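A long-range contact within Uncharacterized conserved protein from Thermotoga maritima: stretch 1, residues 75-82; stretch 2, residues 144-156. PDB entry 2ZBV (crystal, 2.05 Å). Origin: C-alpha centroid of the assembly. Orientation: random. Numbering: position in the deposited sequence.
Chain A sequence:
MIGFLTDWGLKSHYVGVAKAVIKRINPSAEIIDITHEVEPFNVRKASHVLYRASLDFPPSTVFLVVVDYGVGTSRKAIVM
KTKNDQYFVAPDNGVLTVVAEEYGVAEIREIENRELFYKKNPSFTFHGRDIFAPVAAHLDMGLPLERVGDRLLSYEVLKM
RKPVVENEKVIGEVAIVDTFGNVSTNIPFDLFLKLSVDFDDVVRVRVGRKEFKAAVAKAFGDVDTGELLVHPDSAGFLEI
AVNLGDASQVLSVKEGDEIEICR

Stretch 1 75-82: RKAIVMKT
Stretch 2, residues 144-156: PLERVGDRLLSYE

The contact between residues 75-82 and 144-156 is a purely side-chain, apolar packing of a β-strand against an irregular segment that passes over it, with no hydrogen bond joining the two. It illustrates a general principle: a strand and a distant segment of mixed loop and 3-10 structure can meet through aliphatic and aromatic side chains without a hydrogen bond between them. About 393 Å² of surface, summed over both sides, is buried in this way.

The strand runs through to Thr82; from Ala77 on, phi lies between -94° and -136° and psi between 121° and 170°. The second stretch begins with Pro144 at -64°/141° and turns at once into a short 3-10 segment starting at Leu145 (-57°/-42°). Two backbone bonds tighten this turn: Arg147 N donates to Pro144 O at 3.1 Å, and Val148 N donates to Leu145 O at 2.9 Å. Gly149 follows at 159°/-165°, a conformation in which a CB would be jammed against the carbonyl O of Val148. From Asp150 the chain is mostly extended, broken at Leu153 (-103°/-11°), and Ser154 and Tyr155 return to broad extended angles (-143°/171° and -152°/154°).

The backbones come closest at Val79 and Val148, whose CA atoms lie 7.8 Å apart, a spacing that leaves room for side chains from both. Val79, pointing toward the second stretch with chi1 t (175°), uses both of its methyls. Its CG1 meets Leu145 CD1 at 3.4 Å, while its CG2 lies 3.8 Å from Val148 CG1; Val148 is also t (174°). Leu145, with chi1 t and chi2 p (-175°, 57°), gives up 68 Å² to the contact, the most of any residue. Its other methyl, CD2, reaches Lys81 CB at 4.0 Å. Lys81 is all t and starts toward the second stretch, but its end leads away, so the contact is made at the base of the chain.

Leu152 is m and t (-69°, 165°). Its CD1 packs on Ile78 CG2 at 3.5 Å, with Ile78 in p,t (62°, 172°), and both methyls lie near Lys76 CD, CD2 at 4.1 Å and CD1 at 4.2 Å. Lys76 is m,t,t,m, and its methylene chain supplies this apolar surface although the residue is exposed.

The aromatic contribution comes from Tyr155, p with chi2 at 91°. Selenomethionine Met80 leaves its CA sideways, but with chi angles of 179°, -167° and -86° (t,t,m) its end comes nearer to the loop. Its CE sits over one face of the Tyr155 ring, 3.9 Å from the centroid and 8° off the ring normal; the closest ring atom is CG, 4.0 Å from CE. This nearly axial position is a CH-pi arrangement, in which the weakly polarized methyl hydrogens can meet the pi cloud.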

# COMPACT_ATOMS: atom_id res chain seq x y z
N ARG A 75 0.20 0.76 -30.34
CA ARG A 75 -0.34 -0.42 -29.68
C ARG A 75 -1.82 -0.15 -29.38
O ARG A 75 -2.19 0.96 -28.95
CB ARG A 75 0.44 -0.72 -28.39
CG ARG A 75 0.22 0.28 -27.26
CD ARG A 75 -0.80 -0.24 -26.25
NE ARG A 75 -1.04 0.72 -25.17
CZ ARG A 75 -1.83 1.78 -25.26
NH1 ARG A 75 -2.48 2.03 -26.40
NH2 ARG A 75 -1.97 2.60 -24.23
N LYS A 76 -2.65 -1.15 -29.60
CA LYS A 76 -4.09 -1.01 -29.38
C LYS A 76 -4.49 -1.04 -27.91
O LYS A 76 -3.85 -1.69 -27.09
CB LYS A 76 -4.84 -2.12 -30.12
CG LYS A 76 -4.71 -2.08 -31.66
CD LYS A 76 -5.41 -3.29 -32.29
CE LYS A 76 -5.17 -3.38 -33.80
NZ LYS A 76 -5.86 -2.30 -34.56
N ALA A 77 -5.56 -0.33 -27.60
CA ALA A 77 -6.14 -0.28 -26.27
C ALA A 77 -7.35 -1.19 -26.45
O ALA A 77 -8.14 -0.98 -27.38
CB ALA A 77 -6.58 1.13 -25.93
N ILE A 78 -7.50 -2.20 -25.60
CA ILE A 78 -8.59 -3.15 -25.77
C ILE A 78 -9.38 -3.51 -24.51
O ILE A 78 -9.00 -3.16 -23.39
CB ILE A 78 -8.07 -4.49 -26.35
CG1 ILE A 78 -7.07 -5.11 -25.37
CG2 ILE A 78 -7.37 -4.26 -27.68
CD1 ILE A 78 -6.63 -6.52 -25.75
N VAL A 79 -10.49 -4.21 -24.73
CA VAL A 79 -11.35 -4.71 -23.66
C VAL A 79 -11.68 -6.14 -24.09
O VAL A 79 -12.23 -6.36 -25.17
CB VAL A 79 -12.68 -3.92 -23.51
CG1 VAL A 79 -13.55 -4.60 -22.47
CG2 VAL A 79 -12.41 -2.48 -23.09
N MSE A 80 -11.33 -7.10 -23.24
CA MSE A 80 -11.56 -8.51 -23.54
C MSE A 80 -12.61 -9.11 -22.61
O MSE A 80 -12.71 -8.74 -21.44
CB MSE A 80 -10.25 -9.30 -23.41
CG MSE A 80 -10.36 -10.81 -23.67
SE MSE A 80 -8.80 -11.81 -23.11
CE MSE A 80 -7.75 -11.63 -24.70
N LYS A 81 -13.41 -10.02 -23.16
CA LYS A 81 -14.42 -10.71 -22.39
C LYS A 81 -14.04 -12.18 -22.47
O LYS A 81 -13.90 -12.74 -23.56
CB LYS A 81 -15.82 -10.51 -22.98
CG LYS A 81 -16.92 -11.17 -22.16
CD LYS A 81 -18.26 -11.11 -22.90
CE LYS A 81 -19.33 -11.92 -22.17
NZ LYS A 81 -20.57 -12.07 -23.00
N THR A 82 -13.84 -12.80 -21.31
CA THR A 82 -13.47 -14.20 -21.26
C THR A 82 -14.72 -15.05 -21.10
O THR A 82 -15.75 -14.58 -20.61
CB THR A 82 -12.46 -14.46 -20.12
OG1 THR A 82 -12.89 -13.80 -18.93
CG2 THR A 82 -11.09 -13.94 -20.51
N PRO A 144 -22.80 -1.34 -22.08
CA PRO A 144 -22.69 -2.53 -22.93
C PRO A 144 -21.31 -2.56 -23.58
O PRO A 144 -20.80 -1.52 -24.00
CB PRO A 144 -23.80 -2.34 -23.97
CG PRO A 144 -24.80 -1.45 -23.26
CD PRO A 144 -23.91 -0.47 -22.54
N LEU A 145 -20.72 -3.75 -23.67
CA LEU A 145 -19.40 -3.92 -24.25
C LEU A 145 -19.26 -3.39 -25.68
O LEU A 145 -18.26 -2.76 -26.03
CB LEU A 145 -19.01 -5.40 -24.22
CG LEU A 145 -17.59 -5.73 -24.69
CD1 LEU A 145 -16.58 -4.95 -23.86
CD2 LEU A 145 -17.35 -7.23 -24.57
N GLU A 146 -20.28 -3.63 -26.50
CA GLU A 146 -20.29 -3.19 -27.90
C GLU A 146 -20.10 -1.69 -28.05
O GLU A 146 -19.72 -1.21 -29.12
CB GLU A 146 -21.61 -3.59 -28.55
CG GLU A 146 -22.81 -3.04 -27.80
CD GLU A 146 -24.12 -3.42 -28.44
OE1 GLU A 146 -24.27 -4.61 -28.80
OE2 GLU A 146 -24.99 -2.54 -28.57
N ARG A 147 -20.38 -0.95 -26.98
CA ARG A 147 -20.26 0.50 -27.01
C ARG A 147 -18.81 0.98 -26.89
O ARG A 147 -18.52 2.17 -27.08
CB ARG A 147 -21.09 1.11 -25.88
CG ARG A 147 -22.56 0.72 -25.91
CD ARG A 147 -23.28 1.28 -27.12
NE ARG A 147 -23.10 2.72 -27.23
CZ ARG A 147 -22.47 3.32 -28.23
NH1 ARG A 147 -21.96 2.58 -29.21
NH2 ARG A 147 -22.34 4.64 -28.26
N VAL A 148 -17.90 0.08 -26.56
CA VAL A 148 -16.49 0.45 -26.42
C VAL A 148 -15.86 0.66 -27.80
O VAL A 148 -15.01 1.53 -27.96
CB VAL A 148 -15.68 -0.64 -25.66
CG1 VAL A 148 -14.20 -0.29 -25.66
CG2 VAL A 148 -16.20 -0.75 -24.23
N GLY A 149 -16.29 -0.13 -28.78
CA GLY A 149 -15.76 -0.01 -30.13
C GLY A 149 -15.98 -1.26 -30.95
O GLY A 149 -16.77 -2.13 -30.58
N ASP A 150 -15.27 -1.37 -32.08
CA ASP A 150 -15.42 -2.54 -32.95
C ASP A 150 -14.67 -3.75 -32.42
O ASP A 150 -13.71 -3.62 -31.65
CB ASP A 150 -14.89 -2.22 -34.36
CG ASP A 150 -15.37 -0.88 -34.88
OD1 ASP A 150 -16.56 -0.55 -34.67
OD2 ASP A 150 -14.56 -0.15 -35.49
N ARG A 151 -15.10 -4.93 -32.85
CA ARG A 151 -14.46 -6.18 -32.45
C ARG A 151 -13.11 -6.35 -33.13
O ARG A 151 -12.85 -5.76 -34.17
CB ARG A 151 -15.32 -7.39 -32.83
CG ARG A 151 -16.63 -7.55 -32.10
CD ARG A 151 -17.15 -8.97 -32.28
NE ARG A 151 -18.46 -9.17 -31.68
CZ ARG A 151 -19.61 -8.83 -32.25
NH1 ARG A 151 -19.62 -8.27 -33.45
NH2 ARG A 151 -20.76 -9.06 -31.62
N LEU A 152 -12.26 -7.18 -32.52
CA LEU A 152 -10.95 -7.50 -33.06
C LEU A 152 -10.96 -9.01 -33.14
O LEU A 152 -11.67 -9.66 -32.37
CB LEU A 152 -9.85 -7.02 -32.11
CG LEU A 152 -9.67 -5.50 -32.00
CD1 LEU A 152 -8.81 -5.17 -30.78
CD2 LEU A 152 -9.02 -4.97 -33.28
N LEU A 153 -10.20 -9.59 -34.05
CA LEU A 153 -10.19 -11.04 -34.19
C LEU A 153 -8.95 -11.66 -33.57
O LEU A 153 -8.87 -12.88 -33.40
CB LEU A 153 -10.30 -11.43 -35.66
CG LEU A 153 -11.49 -10.80 -36.41
CD1 LEU A 153 -11.49 -11.29 -37.85
CD2 LEU A 153 -12.80 -11.17 -35.71
N SER A 154 -7.98 -10.81 -33.22
CA SER A 154 -6.76 -11.30 -32.61
C SER A 154 -6.26 -10.33 -31.55
O SER A 154 -6.77 -9.22 -31.40
CB SER A 154 -5.67 -11.49 -33.67
OG SER A 154 -5.32 -10.25 -34.27
N TYR A 155 -5.26 -10.79 -30.80
CA TYR A 155 -4.66 -10.00 -29.74
C TYR A 155 -3.22 -10.46 -29.61
O TYR A 155 -2.90 -11.59 -29.97
CB TYR A 155 -5.44 -10.24 -28.44
CG TYR A 155 -5.40 -11.67 -27.95
CD1 TYR A 155 -4.41 -12.09 -27.08
CD2 TYR A 155 -6.35 -12.61 -28.38
CE1 TYR A 155 -4.35 -13.41 -26.63
CE2 TYR A 155 -6.29 -13.93 -27.94
CZ TYR A 155 -5.29 -14.32 -27.06
OH TYR A 155 -5.21 -15.61 -26.60
N GLU A 156 -2.34 -9.59 -29.12
CA GLU A 156 -0.94 -9.94 -28.96
C GLU A 156 -0.80 -11.00 -27.88
O GLU A 156 -1.44 -10.93 -26.83
CB GLU A 156 -0.11 -8.71 -28.58
CG GLU A 156 0.06 -7.70 -29.71
CD GLU A 156 0.83 -8.26 -30.89
OE1 GLU A 156 1.99 -8.68 -30.70
OE2 GLU A 156 0.28 -8.28 -32.02